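Local coordinates for protein type C neurotoxin (Clostridium botulinum, PDB 3PME) that probably binds gangliosides and membrane lipids at nerve terminals, as the receptor-binding domain of a botulinum C/D mosaic neurotoxin, at residues 52-57 against 179-184; 88-93 against 193-198. All blocks are in the same frame, centred on the assembly; numbering follows the deposited sequence.

Interaction 1. Residues 52-57 against 179-184; sequences IIVNLN and IVFGID
Four backbone hydrogen bonds join 52-57 to 179-184 as neighbouring antiparallel strands, with the axes of 52-55 and 179-181 at 166°. I52 pairs with F181 through both its N and O, and V54 does the same with I179; the straightest of the four bonds, V54 N to I179 O at 2.8 Å, runs nearly along the C=O axis. Between them I53 and V180 form a non-hydrogen-bonded pair. F181 can be followed outward: its CB lies 4.0 Å from I52 CB, its CD1 sits 3.7 Å from I52 O, which lies in the ring plane at the edge, and its CE1 ends 4.0 Å from V54 CG2. With CG anti to its own carbonyl carbon (chi1 -66°), the ring slants across the neighbouring strand, from I52 toward V54, on the face where L8 and L10 of strand 6-13 also pack. On the other face I53 and V180 stand side by side, and I53 CD1, brought over by chi2 of -48°, presses to 3.5 Å from V180 CG1, tighter than ordinary van der Waals contact. This antiparallel pairing, with 51-55 between 26-30 and 178-181, belongs to the beta sandwich of the concanavalin-like N-terminal subdomain.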
ATOM      1  N   ILE A  52      -5.155   0.009 -22.656  1.00 26.55           N
ATOM      2  CA  ILE A  52      -4.323   1.134 -23.036  1.00 25.40           C
ATOM      3  C   ILE A  52      -3.348   0.619 -24.081  1.00 25.98           C
ATOM      4  O   ILE A  52      -2.629  -0.342 -23.834  1.00 26.49           O
ATOM      5  CB  ILE A  52      -3.544   1.696 -21.850  1.00 25.50           C
ATOM      6  CG1 ILE A  52      -4.502   2.146 -20.742  1.00 29.90           C
ATOM      7  CG2 ILE A  52      -2.655   2.849 -22.309  1.00 28.14           C
ATOM      8  CD1 ILE A  52      -3.797   2.684 -19.508  1.00 28.21           C
ATOM      9  N   ILE A  53      -3.346   1.230 -25.258  1.00 25.72           N
ATOM     10  CA  ILE A  53      -2.438   0.810 -26.319  1.00 23.94           C
ATOM     11  C   ILE A  53      -1.347   1.855 -26.456  1.00 26.84           C
ATOM     12  O   ILE A  53      -1.631   3.026 -26.714  1.00 26.86           O
ATOM     13  CB  ILE A  53      -3.163   0.692 -27.671  1.00 26.96           C
ATOM     14  CG1 ILE A  53      -4.455  -0.124 -27.540  1.00 32.32           C
ATOM     15  CG2 ILE A  53      -2.222   0.138 -28.742  1.00 26.09           C
ATOM     16  CD1 ILE A  53      -4.300  -1.413 -26.805  1.00 37.84           C
ATOM     17  N   VAL A  54      -0.099   1.445 -26.261  1.00 23.04           N
ATOM     18  CA  VAL A  54       1.024   2.367 -26.385  1.00 22.55           C
ATOM     19  C   VAL A  54       1.859   2.002 -27.604  1.00 25.38           C
ATOM     20  O   VAL A  54       2.318   0.876 -27.721  1.00 25.26           O
ATOM     21  CB  VAL A  54       1.914   2.344 -25.126  1.00 21.89           C
ATOM     22  CG1 VAL A  54       3.077   3.322 -25.263  1.00 26.34           C
ATOM     23  CG2 VAL A  54       1.085   2.662 -23.875  1.00 26.99           C
ATOM     24  N   ASN A  55       2.028   2.948 -28.523  1.00 24.26           N
ATOM     25  CA  ASN A  55       2.932   2.749 -29.653  1.00 24.94           C
ATOM     26  C   ASN A  55       4.133   3.670 -29.534  1.00 28.15           C
ATOM     27  O   ASN A  55       4.004   4.888 -29.664  1.00 27.99           O
ATOM     28  CB  ASN A  55       2.208   3.017 -30.973  1.00 28.33           C
ATOM     29  CG  ASN A  55       1.227   1.927 -31.324  1.00 30.23           C
ATOM     30  OD1 ASN A  55       1.623   0.829 -31.708  1.00 36.79           O
ATOM     31  ND2 ASN A  55      -0.059   2.224 -31.205  1.00 33.68           N
ATOM     32  N   LEU A  56       5.293   3.087 -29.263  1.00 27.42           N
ATOM     33  CA  LEU A  56       6.533   3.840 -29.189  1.00 26.16           C
ATOM     34  C   LEU A  56       6.977   4.235 -30.585  1.00 29.96           C
ATOM     35  O   LEU A  56       6.648   3.565 -31.562  1.00 26.81           O
ATOM     36  CB  LEU A  56       7.636   2.988 -28.558  1.00 28.02           C
ATOM     37  CG  LEU A  56       7.688   2.811 -27.038  1.00 33.47           C
ATOM     38  CD1 LEU A  56       6.342   2.411 -26.475  1.00 32.84           C
ATOM     39  CD2 LEU A  56       8.764   1.770 -26.695  1.00 36.65           C
ATOM     40  N   ASN A  57       7.717   5.334 -30.665  1.00 28.83           N
ATOM     41  CA  ASN A  57       8.459   5.669 -31.859  1.00 31.18           C
ATOM     42  C   ASN A  57       9.442   4.535 -32.060  1.00 31.02           C
ATOM     43  O   ASN A  57      10.319   4.304 -31.222  1.00 29.55           O
ATOM     44  CB  ASN A  57       9.199   6.993 -31.654  1.00 30.72           C
ATOM     45  CG  ASN A  57       9.986   7.422 -32.875  1.00 36.27           C
ATOM     46  OD1 ASN A  57      10.528   6.593 -33.606  1.00 31.16           O
ATOM     47  ND2 ASN A  57      10.062   8.729 -33.098  1.00 37.99           N
ATOM     48  N   ILE A 179       2.770  -1.787 -26.909  1.00 22.84           N
ATOM     49  CA  ILE A 179       2.544  -2.378 -25.592  1.00 22.34           C
ATOM     50  C   ILE A 179       1.070  -2.252 -25.313  1.00 22.62           C
ATOM     51  O   ILE A 179       0.520  -1.147 -25.377  1.00 24.96           O
ATOM     52  CB  ILE A 179       3.317  -1.630 -24.495  1.00 22.84           C
ATOM     53  CG1 ILE A 179       4.806  -1.600 -24.820  1.00 22.98           C
ATOM     54  CG2 ILE A 179       3.118  -2.301 -23.143  1.00 23.16           C
ATOM     55  CD1 ILE A 179       5.589  -0.658 -23.926  1.00 24.64           C
ATOM     56  N   VAL A 180       0.419  -3.370 -25.007  1.00 20.18           N
ATOM     57  CA  VAL A 180      -1.010  -3.339 -24.698  1.00 22.79           C
ATOM     58  C   VAL A 180      -1.263  -3.686 -23.236  1.00 24.14           C
ATOM     59  O   VAL A 180      -0.953  -4.802 -22.797  1.00 22.21           O
ATOM     60  CB  VAL A 180      -1.792  -4.325 -25.584  1.00 23.38           C
ATOM     61  CG1 VAL A 180      -3.276  -4.324 -25.212  1.00 25.31           C
ATOM     62  CG2 VAL A 180      -1.585  -3.993 -27.063  1.00 26.57           C
ATOM     63  N   PHE A 181      -1.837  -2.732 -22.498  1.00 20.59           N
ATOM     64  CA  PHE A 181      -2.241  -2.948 -21.113  1.00 21.54           C
ATOM     65  C   PHE A 181      -3.702  -3.376 -21.101  1.00 25.37           C
ATOM     66  O   PHE A 181      -4.551  -2.706 -21.700  1.00 25.78           O
ATOM     67  CB  PHE A 181      -2.112  -1.662 -20.302  1.00 22.48           C
ATOM     68  CG  PHE A 181      -0.699  -1.191 -20.131  1.00 24.47           C
ATOM     69  CD1 PHE A 181      -0.069  -0.488 -21.140  1.00 23.13           C
ATOM     70  CD2 PHE A 181      -0.010  -1.431 -18.948  1.00 21.21           C
ATOM     71  CE1 PHE A 181       1.245  -0.043 -20.983  1.00 23.93           C
ATOM     72  CE2 PHE A 181       1.290  -0.982 -18.784  1.00 23.09           C
ATOM     73  CZ  PHE A 181       1.918  -0.289 -19.800  1.00 23.10           C
ATOM     74  N   GLY A 182      -4.003  -4.477 -20.422  1.00 21.42           N
ATOM     75  CA  GLY A 182      -5.386  -4.906 -20.310  1.00 26.85           C
ATOM     76  C   GLY A 182      -5.591  -6.398 -20.195  1.00 28.77           C
ATOM     77  O   GLY A 182      -4.743  -7.187 -20.617  1.00 27.62           O
ATOM     78  N   ILE A 183      -6.728  -6.786 -19.623  1.00 27.29           N
ATOM     79  CA  ILE A 183      -7.072  -8.193 -19.453  1.00 30.41           C
ATOM     80  C   ILE A 183      -8.100  -8.630 -20.490  1.00 36.77           C
ATOM     81  O   ILE A 183      -9.180  -8.047 -20.587  1.00 38.06           O
ATOM     82  CB  ILE A 183      -7.634  -8.453 -18.046  1.00 36.29           C
ATOM     83  CG1 ILE A 183      -6.630  -7.992 -16.990  1.00 35.41           C
ATOM     84  CG2 ILE A 183      -7.992  -9.923 -17.867  1.00 36.32           C
ATOM     85  CD1 ILE A 183      -7.171  -8.034 -15.573  1.00 38.44           C
ATOM     86  N   ASP A 184      -7.758  -9.657 -21.263  1.00 41.26           N
ATOM     87  CA  ASP A 184      -8.636 -10.163 -22.317  1.00 44.07           C
ATOM     88  C   ASP A 184      -9.558 -11.278 -21.837  1.00 45.01           C
ATOM     89  O   ASP A 184     -10.654 -11.458 -22.372  1.00 49.46           O
ATOM     90  CB  ASP A 184      -7.817 -10.650 -23.515  1.00 45.72           C
ATOM     91  CG  ASP A 184      -7.810  -9.654 -24.658  1.00 47.95           C
ATOM     92  OD1 ASP A 184      -8.723  -8.802 -24.715  1.00 45.42           O
ATOM     93  OD2 ASP A 184      -6.898  -9.733 -25.506  1.00 52.79           O
TER

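Interaction 2. Residues 88-93 against 193-198; sequences YTIINS and LWIRDF
No hydrogen bond crosses between 88-93 and 193-198; the contact is purely apolar, and even the nearest CA atoms, those of I90 and L193, are 9.3 Å apart. Its tight end is where these two side chains meet tip to tip. L193 CD2 sits against both branches of I90, 3.7 Å from I90 CD1 and 3.8 Å from I90 CG2; L193 holds its CG in the crowded position between backbone N and carbonyl carbon (chi1 67°). The middle is looser: I195 CD1 stands 4.2 Å from both I90 CG2 and I91 CD1. Beyond it I91, extended by chi2 of 175°, brings CD1 obliquely to 3.9 Å from F198 CE2. All five touching residues are buried, whereas the partly exposed T89, N92 and D197 lie outside the contact. I90 and I91 can both point toward 193-198 because they form a classic beta bulge opposite L102, at the corner of the chain. Such packing of side-chain ends, without backbone pairing, is characteristic of facing sheets in a beta sandwich, here the concanavalin-like N-terminal subdomain.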
ATOM      1  N   TYR A  88      -3.626 -14.683 -16.419  1.00 24.69           N
ATOM      2  CA  TYR A  88      -4.129 -13.493 -17.098  1.00 26.15           C
ATOM      3  C   TYR A  88      -2.953 -12.697 -17.642  1.00 27.50           C
ATOM      4  O   TYR A  88      -2.050 -12.342 -16.888  1.00 26.71           O
ATOM      5  CB  TYR A  88      -4.918 -12.603 -16.124  1.00 22.32           C
ATOM      6  CG  TYR A  88      -6.036 -13.325 -15.390  1.00 26.37           C
ATOM      7  CD1 TYR A  88      -7.339 -13.281 -15.855  1.00 32.23           C
ATOM      8  CD2 TYR A  88      -5.772 -14.080 -14.251  1.00 25.74           C
ATOM      9  CE1 TYR A  88      -8.361 -13.956 -15.195  1.00 27.29           C
ATOM     10  CE2 TYR A  88      -6.784 -14.754 -13.588  1.00 27.02           C
ATOM     11  CZ  TYR A  88      -8.071 -14.689 -14.067  1.00 28.69           C
ATOM     12  OH  TYR A  88      -9.073 -15.371 -13.407  1.00 32.54           O
ATOM     13  N   THR A  89      -2.949 -12.421 -18.942  1.00 25.48           N
ATOM     14  CA  THR A  89      -1.968 -11.491 -19.483  1.00 24.92           C
ATOM     15  C   THR A  89      -2.422 -10.074 -19.159  1.00 23.03           C
ATOM     16  O   THR A  89      -3.559  -9.703 -19.446  1.00 26.85           O
ATOM     17  CB  THR A  89      -1.798 -11.664 -21.003  1.00 26.38           C
ATOM     18  OG1 THR A  89      -1.265 -12.968 -21.270  1.00 29.75           O
ATOM     19  CG2 THR A  89      -0.839 -10.618 -21.557  1.00 27.10           C
ATOM     20  N   ILE A  90      -1.539  -9.285 -18.554  1.00 20.64           N
ATOM     21  CA  ILE A  90      -1.876  -7.933 -18.133  1.00 22.38           C
ATOM     22  C   ILE A  90      -1.193  -6.861 -18.987  1.00 22.90           C
ATOM     23  O   ILE A  90      -1.781  -5.822 -19.285  1.00 21.76           O
ATOM     24  CB  ILE A  90      -1.460  -7.712 -16.666  1.00 22.01           C
ATOM     25  CG1 ILE A  90      -2.102  -8.778 -15.771  1.00 29.71           C
ATOM     26  CG2 ILE A  90      -1.797  -6.295 -16.209  1.00 27.35           C
ATOM     27  CD1 ILE A  90      -3.565  -8.919 -15.973  1.00 28.61           C
ATOM     28  N   ILE A  91       0.059  -7.103 -19.362  1.00 20.18           N
ATOM     29  CA  ILE A  91       0.772  -6.162 -20.217  1.00 20.42           C
ATOM     30  C   ILE A  91       1.383  -7.012 -21.309  1.00 19.67           C
ATOM     31  O   ILE A  91       2.130  -7.942 -21.016  1.00 21.26           O
ATOM     32  CB  ILE A  91       1.901  -5.420 -19.471  1.00 20.58           C
ATOM     33  CG1 ILE A  91       1.384  -4.789 -18.173  1.00 21.80           C
ATOM     34  CG2 ILE A  91       2.516  -4.348 -20.369  1.00 22.49           C
ATOM     35  CD1 ILE A  91       2.490  -4.157 -17.332  1.00 22.50           C
ATOM     36  N   ASN A  92       1.051  -6.720 -22.562  1.00 20.68           N
ATOM     37  CA  ASN A  92       1.458  -7.596 -23.659  1.00 21.39           C
ATOM     38  C   ASN A  92       2.296  -6.870 -24.686  1.00 21.14           C
ATOM     39  O   ASN A  92       1.857  -5.872 -25.259  1.00 22.43           O
ATOM     40  CB  ASN A  92       0.221  -8.175 -24.343  1.00 23.50           C
ATOM     41  CG  ASN A  92       0.544  -9.346 -25.238  1.00 28.94           C
ATOM     42  OD1 ASN A  92       1.711  -9.693 -25.437  1.00 28.20           O
ATOM     43  ND2 ASN A  92      -0.493  -9.978 -25.776  1.00 35.72           N
ATOM     44  N   SER A  93       3.506  -7.369 -24.913  1.00 20.84           N
ATOM     45  CA  SER A  93       4.358  -6.845 -25.972  1.00 20.02           C
ATOM     46  C   SER A  93       4.997  -8.016 -26.706  1.00 21.13           C
ATOM     47  O   SER A  93       6.197  -8.003 -26.995  1.00 21.04           O
ATOM     48  CB  SER A  93       5.408  -5.877 -25.418  1.00 20.58           C
ATOM     49  OG  SER A  93       5.932  -5.039 -26.441  1.00 21.52           O
ATOM     50  N   LEU A 193      -7.412  -4.676 -11.190  1.00 20.52           N
ATOM     51  CA  LEU A 193      -6.093  -4.297 -10.708  1.00 18.19           C
ATOM     52  C   LEU A 193      -5.796  -2.864 -11.088  1.00 19.94           C
ATOM     53  O   LEU A 193      -6.436  -2.293 -11.980  1.00 21.53           O
ATOM     54  CB  LEU A 193      -5.010  -5.223 -11.280  1.00 19.84           C
ATOM     55  CG  LEU A 193      -4.745  -5.156 -12.784  1.00 21.86           C
ATOM     56  CD1 LEU A 193      -3.718  -4.100 -13.122  1.00 25.61           C
ATOM     57  CD2 LEU A 193      -4.268  -6.505 -13.286  1.00 28.48           C
ATOM     58  N   TRP A 194      -4.802  -2.299 -10.416  1.00 18.20           N
ATOM     59  CA  TRP A 194      -4.358  -0.935 -10.657  1.00 19.19           C
ATOM     60  C   TRP A 194      -2.871  -0.985 -10.912  1.00 20.42           C
ATOM     61  O   TRP A 194      -2.163  -1.785 -10.299  1.00 18.30           O
ATOM     62  CB  TRP A 194      -4.586  -0.053  -9.422  1.00 18.71           C
ATOM     63  CG  TRP A 194      -6.010   0.160  -8.998  1.00 19.62           C
ATOM     64  CD1 TRP A 194      -6.745   1.292  -9.178  1.00 22.75           C
ATOM     65  CD2 TRP A 194      -6.852  -0.757  -8.271  1.00 17.85           C
ATOM     66  NE1 TRP A 194      -7.999   1.137  -8.625  1.00 22.79           N
ATOM     67  CE2 TRP A 194      -8.090  -0.106  -8.060  1.00 22.66           C
ATOM     68  CE3 TRP A 194      -6.679  -2.052  -7.771  1.00 20.40           C
ATOM     69  CZ2 TRP A 194      -9.156  -0.716  -7.392  1.00 21.13           C
ATOM     70  CZ3 TRP A 194      -7.741  -2.659  -7.104  1.00 19.76           C
ATOM     71  CH2 TRP A 194      -8.968  -1.982  -6.921  1.00 21.12           C
ATOM     72  N   ILE A 195      -2.404  -0.112 -11.798  1.00 19.60           N
ATOM     73  CA  ILE A 195      -0.975   0.087 -12.024  1.00 19.73           C
ATOM     74  C   ILE A 195      -0.705   1.578 -11.886  1.00 19.22           C
ATOM     75  O   ILE A 195      -1.570   2.400 -12.200  1.00 18.44           O
ATOM     76  CB  ILE A 195      -0.578  -0.394 -13.427  1.00 17.97           C
ATOM     77  CG1 ILE A 195      -0.626  -1.924 -13.476  1.00 20.81           C
ATOM     78  CG2 ILE A 195       0.835   0.103 -13.815  1.00 20.05           C
ATOM     79  CD1 ILE A 195      -0.544  -2.492 -14.885  1.00 22.32           C
ATOM     80  N   ARG A 196       0.471   1.951 -11.407  1.00 18.89           N
ATOM     81  CA  ARG A 196       0.847   3.365 -11.445  1.00 18.21           C
ATOM     82  C   ARG A 196       2.317   3.567 -11.770  1.00 21.32           C
ATOM     83  O   ARG A 196       3.145   2.689 -11.543  1.00 18.56           O
ATOM     84  CB  ARG A 196       0.487   4.086 -10.142  1.00 18.63           C
ATOM     85  CG  ARG A 196       1.486   3.870  -8.995  1.00 18.16           C
ATOM     86  CD  ARG A 196       1.002   4.676  -7.809  1.00 20.31           C
ATOM     87  NE  ARG A 196       2.015   4.933  -6.794  1.00 23.01           N
ATOM     88  CZ  ARG A 196       2.143   4.227  -5.682  1.00 19.28           C
ATOM     89  NH1 ARG A 196       1.345   3.189  -5.445  1.00 22.46           N
ATOM     90  NH2 ARG A 196       3.055   4.569  -4.788  1.00 19.38           N
ATOM     91  N   ASP A 197       2.624   4.745 -12.292  1.00 19.38           N
ATOM     92  CA  ASP A 197       3.990   5.177 -12.554  1.00 19.21           C
ATOM     93  C   ASP A 197       4.747   4.197 -13.454  1.00 19.88           C
ATOM     94  O   ASP A 197       5.881   3.812 -13.168  1.00 20.76           O
ATOM     95  CB  ASP A 197       4.739   5.445 -11.242  1.00 18.78           C
ATOM     96  CG  ASP A 197       4.118   6.580 -10.441  1.00 24.80           C
ATOM     97  OD1 ASP A 197       4.235   7.744 -10.875  1.00 31.90           O
ATOM     98  OD2 ASP A 197       3.518   6.308  -9.389  1.00 33.72           O
ATOM     99  N   PHE A 198       4.119   3.813 -14.554  1.00 18.43           N
ATOM    100  CA  PHE A 198       4.768   2.893 -15.486  1.00 18.72           C
ATOM    101  C   PHE A 198       5.888   3.583 -16.279  1.00 20.07           C
ATOM    102  O   PHE A 198       5.640   4.588 -16.967  1.00 21.65           O
ATOM    103  CB  PHE A 198       3.766   2.263 -16.448  1.00 17.67           C
ATOM    104  CG  PHE A 198       4.364   1.159 -17.270  1.00 18.90           C
ATOM    105  CD1 PHE A 198       4.939   1.432 -18.507  1.00 19.92           C
ATOM    106  CD2 PHE A 198       4.375  -0.136 -16.791  1.00 19.90           C
ATOM    107  CE1 PHE A 198       5.516   0.421 -19.259  1.00 22.21           C
ATOM    108  CE2 PHE A 198       4.951  -1.163 -17.536  1.00 18.29           C
ATOM    109  CZ  PHE A 198       5.525  -0.882 -18.771  1.00 20.18           C
TER

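Interactions 1 and 2 have centres 9 Å apart and meet directly through the backbone. V180 O lies 2.8 Å from N92 N, and G182 N lies 2.8 Å from I90 O, both probable hydrogen bonds, so 179-184 is flanked by 52-57 and 88-93. Side chains pack at the same junction: I183 CG1 lies 3.4 Å from I90 CD1, and I179 CG2 lies 3.5 Å from I91 CG2. The ring of F181 also meets that of F198 edge-to-face, carrying the apolar packing of interaction 1 into interaction 2. Along the chain the segments come in the order 52-57, 88-93, 179-184, 193-198, so the two contacts are interleaved. Both belong to the N-terminal, concanavalin-like part, as plain structural packing.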